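Local coordinates for protein GTP binding regulator (Thermotoga maritima, PDB 1VR8) that is of unknown function but has a fold similar to that of the Ran-binding protein Mog1p, consistent with a role in regulating GTP binding, at residues A[15-19]-A[64-68]. Residue numbers count along the deposited sequence, not the author numbering.
Sequences EAYSL and YVYKG
A loop-to-sheet packing contact, partly buried, holds residues 15-19, which lead into helix 19-24, against one face of the C-terminal end of strand 59-67. Glu15 and Ala16 have turn-like phi/psi angles (-62/-31° and -83/-4°), Tyr17 and Ser18 are extended (-76/145° and -65/137°), Leu19 is helical, and 64-67 is extended strand. The loop does not extend the sheet: the nearest CA atoms, those of Leu19 and Lys67, are 6.4 Å apart, and side chains bridge the gap. Lys67 reaches out from the strand with all four chi angles t, and its NZ donates a hydrogen bond of 2.7 Å to Tyr17 O. On the way its CE comes within 3.1 Å of Glu15 O, a carbonyl that accepts a hydrogen bond from Asn115. Strand 59-67 runs between strands 45-56 and 116-122 in the antiparallel sheet of this Mog1p-like fold; Val65 and Lys67 project toward the loop, whereas Tyr66 points away to the face covered by helix 71-79 and hydrogen-bonds through OH to Glu70 N. Leu19 (chi1 t, chi2 144°) opens the helix and turns its side chain onto the strand. Its CD1 lies 3.9 Å from Val65 CG1, 4.0 Å from Lys67 CB and 3.7 Å from Val65 O. Just before it, Ser18 is the N-cap, its OG hydrogen-bonded to Thr21 N, while the Tyr17 ring extends away from the strand to touch Val25 and Met140.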
ATOM      1  N   GLU A  15       7.920  -6.739 -10.948  1.00 25.35           N
ATOM      2  CA  GLU A  15       8.206  -7.815 -10.006  1.00 29.66           C
ATOM      3  C   GLU A  15       9.651  -7.780  -9.487  1.00 26.20           C
ATOM      4  O   GLU A  15       9.890  -8.106  -8.327  1.00 28.34           O
ATOM      5  CB  GLU A  15       7.782  -9.174 -10.603  1.00 34.51           C
ATOM      6  CG  GLU A  15       6.199  -9.213 -10.745  1.00 37.51           C
ATOM      7  CD  GLU A  15       5.632 -10.361 -11.581  1.00 40.29           C
ATOM      8  OE1 GLU A  15       5.772 -11.526 -11.164  1.00 45.85           O
ATOM      9  OE2 GLU A  15       4.996 -10.080 -12.629  1.00 46.84           O
ATOM     10  N   ALA A  16      10.599  -7.305 -10.300  1.00 26.31           N
ATOM     11  CA  ALA A  16      12.010  -7.253  -9.903  1.00 26.50           C
ATOM     12  C   ALA A  16      12.386  -6.028  -9.072  1.00 26.38           C
ATOM     13  O   ALA A  16      13.506  -5.926  -8.625  1.00 25.42           O
ATOM     14  CB  ALA A  16      12.937  -7.312 -11.135  1.00 30.53           C
ATOM     15  N   TYR A  17      11.471  -5.102  -8.863  1.00 23.97           N
ATOM     16  CA  TYR A  17      11.817  -3.789  -8.319  1.00 24.51           C
ATOM     17  C   TYR A  17      12.092  -3.909  -6.810  1.00 25.53           C
ATOM     18  O   TYR A  17      11.470  -4.722  -6.136  1.00 25.69           O
ATOM     19  CB  TYR A  17      10.630  -2.874  -8.514  1.00 28.50           C
ATOM     20  CG  TYR A  17      10.886  -1.391  -8.626  1.00 27.27           C
ATOM     21  CD1 TYR A  17      11.334  -0.837  -9.831  1.00 28.48           C
ATOM     22  CD2 TYR A  17      10.588  -0.533  -7.578  1.00 30.05           C
ATOM     23  CE1 TYR A  17      11.511   0.540  -9.953  1.00 32.55           C
ATOM     24  CE2 TYR A  17      10.790   0.855  -7.683  1.00 29.92           C
ATOM     25  CZ  TYR A  17      11.236   1.380  -8.875  1.00 31.55           C
ATOM     26  OH  TYR A  17      11.394   2.762  -8.981  1.00 34.07           O
ATOM     27  N   SER A  18      13.041  -3.113  -6.315  1.00 24.10           N
ATOM     28  CA  SER A  18      13.361  -3.048  -4.897  1.00 26.06           C
ATOM     29  C   SER A  18      12.225  -2.498  -4.052  1.00 24.55           C
ATOM     30  O   SER A  18      11.596  -1.494  -4.390  1.00 25.19           O
ATOM     31  CB  SER A  18      14.618  -2.175  -4.712  1.00 26.45           C
ATOM     32  OG  SER A  18      14.718  -1.639  -3.424  1.00 28.38           O
ATOM     33  N   LEU A  19      11.979  -3.136  -2.914  1.00 27.46           N
ATOM     34  CA  LEU A  19      11.001  -2.631  -1.968  1.00 25.09           C
ATOM     35  C   LEU A  19      11.366  -1.208  -1.507  1.00 23.05           C
ATOM     36  O   LEU A  19      10.510  -0.314  -1.406  1.00 25.00           O
ATOM     37  CB  LEU A  19      10.870  -3.587  -0.790  1.00 27.95           C
ATOM     38  CG  LEU A  19       9.852  -3.146   0.274  1.00 30.26           C
ATOM     39  CD1 LEU A  19       9.150  -4.347   0.829  1.00 31.24           C
ATOM     40  CD2 LEU A  19      10.537  -2.399   1.376  1.00 32.74           C
ATOM     41  N   TYR A  64       2.476   1.105   4.152  1.00 23.00           N
ATOM     42  CA  TYR A  64       3.024  -0.217   4.488  1.00 22.76           C
ATOM     43  C   TYR A  64       3.247  -0.972   3.194  1.00 23.16           C
ATOM     44  O   TYR A  64       2.373  -1.002   2.316  1.00 25.00           O
ATOM     45  CB  TYR A  64       2.075  -1.003   5.382  1.00 22.53           C
ATOM     46  CG  TYR A  64       1.753  -0.338   6.704  1.00 19.95           C
ATOM     47  CD1 TYR A  64       0.826   0.697   6.784  1.00 22.76           C
ATOM     48  CD2 TYR A  64       2.353  -0.753   7.867  1.00 20.78           C
ATOM     49  CE1 TYR A  64       0.548   1.304   7.982  1.00 22.32           C
ATOM     50  CE2 TYR A  64       2.072  -0.145   9.093  1.00 23.84           C
ATOM     51  CZ  TYR A  64       1.153   0.877   9.140  1.00 22.08           C
ATOM     52  OH  TYR A  64       0.872   1.511  10.340  1.00 26.11           O
ATOM     53  N   VAL A  65       4.425  -1.558   3.076  1.00 23.41           N
ATOM     54  CA  VAL A  65       4.787  -2.273   1.864  1.00 22.63           C
ATOM     55  C   VAL A  65       5.337  -3.656   2.186  1.00 23.22           C
ATOM     56  O   VAL A  65       6.195  -3.813   3.064  1.00 22.47           O
ATOM     57  CB  VAL A  65       5.936  -1.599   1.095  0.65 25.36           C
ATOM     58  CG1 VAL A  65       6.065  -2.233  -0.309  0.65 21.95           C
ATOM     59  CG2 VAL A  65       5.768  -0.104   1.070  0.65 28.47           C
ATOM     60  N   TYR A  66       4.897  -4.637   1.412  1.00 22.05           N
ATOM     61  CA  TYR A  66       5.400  -5.998   1.463  1.00 21.47           C
ATOM     62  C   TYR A  66       5.683  -6.445   0.032  1.00 21.49           C
ATOM     63  O   TYR A  66       4.871  -6.194  -0.868  1.00 22.42           O
ATOM     64  CB  TYR A  66       4.364  -6.953   2.120  1.00 23.18           C
ATOM     65  CG  TYR A  66       4.624  -8.422   1.834  1.00 22.12           C
ATOM     66  CD1 TYR A  66       4.162  -9.025   0.653  1.00 23.22           C
ATOM     67  CD2 TYR A  66       5.347  -9.211   2.735  1.00 19.94           C
ATOM     68  CE1 TYR A  66       4.437 -10.341   0.380  1.00 23.97           C
ATOM     69  CE2 TYR A  66       5.624 -10.556   2.467  1.00 22.78           C
ATOM     70  CZ  TYR A  66       5.151 -11.109   1.278  1.00 22.87           C
ATOM     71  OH  TYR A  66       5.392 -12.436   0.969  1.00 25.74           O
ATOM     72  N   LYS A  67       6.835  -7.081  -0.176  1.00 20.79           N
ATOM     73  CA  LYS A  67       7.185  -7.707  -1.446  1.00 24.75           C
ATOM     74  C   LYS A  67       7.415  -9.179  -1.176  1.00 25.33           C
ATOM     75  O   LYS A  67       8.198  -9.537  -0.296  1.00 22.66           O
ATOM     76  CB  LYS A  67       8.494  -7.122  -1.999  1.00 25.77           C
ATOM     77  CG  LYS A  67       8.895  -7.722  -3.330  1.00 25.84           C
ATOM     78  CD  LYS A  67      10.162  -7.110  -3.880  1.00 25.83           C
ATOM     79  CE  LYS A  67      10.453  -7.714  -5.258  1.00 27.89           C
ATOM     80  NZ  LYS A  67      11.814  -7.350  -5.735  1.00 28.81           N
ATOM     81  N   GLY A  68       6.802 -10.045  -1.961  1.00 23.76           N
ATOM     82  CA  GLY A  68       6.996 -11.463  -1.817  1.00 25.24           C
ATOM     83  C   GLY A  68       5.879 -12.338  -2.348  1.00 25.17           C
ATOM     84  O   GLY A  68       4.882 -11.846  -2.869  1.00 25.89           O
TER